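Local structure of NAD(P)H-flavin oxidoreductase (Agrobacterium tumefaciens str. C58, 2FRE) at the interface of chains A and B. The protein is an FMN-containing oxidoreductase of the nitroreductase family that probably uses NAD(P)H to reduce flavins or related acceptors. Residues are numbered along the deposited sequence; one frame, centred on the assembly and turned at random. Chains: chain A/B, NAD(P)H-flavin oxidoreductase.

The interface of chains A and B. Residues chain A 38, 42, 120, 124, 127; chain B 13-14, 17.
B:Phe17, in the short helix 16-19, lays its ring beneath helices 33-44 and 110-127 of chain A, in one of two symmetry-related patches of a dimer interface typical of nitroreductases. A:Ala42 points its methyl at the middle of one ring face, CB lying 3.6 Å from the ring centroid; this small residue lets the helix come close enough for a CH-pi contact. The rim is packed as well: CE1 and CZ face the A:Ser120 carbonyl O, 3.7 Å away, just beyond the rim and on the A:Ala42 side, where a compact serine leaves room for the ring.

A:Gln124 lies beyond the CE2/CZ edge, raised towards the side of A:Ala42, its amide plane turned 50° from the ring. CB packs against CE2 and CZ at the ring's edge. With CG anti to the backbone N (chi1 -172°), the chain leaves the helix past the ring, and the bend at chi2 carries the amide to the B:Asp14 backbone. As modelled, NE2 stands 2.9 Å from B:Asp14 N, a pairing of two donors; the amide assignment is therefore doubtful, and exchanging its oxygen and nitrogen would give a plausible hydrogen bond.

Packing slackens towards A:Leu127. This branched apolar side chain, long enough to span the gap, crosses B:Asp14 at about a right angle, CD1 lying 3.8 Å from the carboxylate OD2, a van der Waals approach. On the opposite flank, branched B:Val13 rests CG1 against a backbone pair of helix 33-44, 3.5 Å from A:Ala42 N and 3.6 Å from A:Thr38 O.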
# COMPACT_ATOMS: atom_id res chain seq x y z
N THR A 38 17.58 3.51 -1.80
CA THR A 38 16.92 2.62 -2.76
C THR A 38 15.52 2.23 -2.28
O THR A 38 14.53 2.31 -3.05
CB THR A 38 17.79 1.36 -3.03
OG1 THR A 38 19.09 1.77 -3.45
CG2 THR A 38 17.19 0.50 -4.14
N ALA A 42 12.04 3.28 -4.16
CA ALA A 42 10.95 2.37 -4.56
C ALA A 42 9.59 2.82 -4.00
O ALA A 42 8.57 2.84 -4.71
CB ALA A 42 11.29 0.92 -4.14
N SER A 120 5.39 -0.70 -0.86
CA SER A 120 6.50 -0.61 -1.79
C SER A 120 7.83 -0.57 -1.04
O SER A 120 8.79 -1.27 -1.40
CB SER A 120 6.34 0.64 -2.66
OG SER A 120 5.20 0.55 -3.51
N GLN A 124 10.69 -3.43 -1.32
CA GLN A 124 12.07 -3.12 -1.71
C GLN A 124 13.07 -3.53 -0.63
O GLN A 124 14.14 -4.10 -0.93
CB GLN A 124 12.23 -1.65 -2.12
CG GLN A 124 13.60 -1.30 -2.73
CD GLN A 124 14.03 -2.16 -3.90
OE1 GLN A 124 14.70 -3.24 -3.75
NE2 GLN A 124 13.73 -1.69 -5.09
N LEU A 127 13.44 -7.21 -0.86
CA LEU A 127 14.26 -7.57 -2.01
C LEU A 127 15.77 -7.37 -1.80
O LEU A 127 16.58 -8.09 -2.40
CB LEU A 127 13.78 -6.83 -3.26
CG LEU A 127 12.42 -7.31 -3.79
CD1 LEU A 127 11.87 -6.33 -4.82
CD2 LEU A 127 12.48 -8.72 -4.40
N VAL B 13 16.67 0.78 -7.82
CA VAL B 13 15.44 0.07 -7.45
C VAL B 13 15.26 -1.15 -8.36
O VAL B 13 15.76 -1.19 -9.50
CB VAL B 13 14.15 0.97 -7.49
CG1 VAL B 13 14.27 2.20 -6.60
CG2 VAL B 13 13.78 1.41 -8.92
N ASP B 14 14.56 -2.17 -7.85
CA ASP B 14 14.12 -3.26 -8.70
C ASP B 14 13.26 -2.68 -9.84
O ASP B 14 12.39 -1.83 -9.60
CB ASP B 14 13.32 -4.27 -7.89
CG ASP B 14 13.09 -5.57 -8.64
OD1 ASP B 14 12.36 -5.57 -9.65
OD2 ASP B 14 13.63 -6.61 -8.20
N PHE B 17 9.35 -1.80 -9.81
CA PHE B 17 8.73 -0.54 -9.33
C PHE B 17 8.55 0.51 -10.42
O PHE B 17 7.69 1.37 -10.33
CB PHE B 17 9.52 0.03 -8.15
CG PHE B 17 9.53 -0.86 -6.97
CD1 PHE B 17 8.40 -0.97 -6.17
CD2 PHE B 17 10.64 -1.62 -6.67
CE1 PHE B 17 8.38 -1.82 -5.07
CE2 PHE B 17 10.65 -2.48 -5.57
CZ PHE B 17 9.50 -2.58 -4.77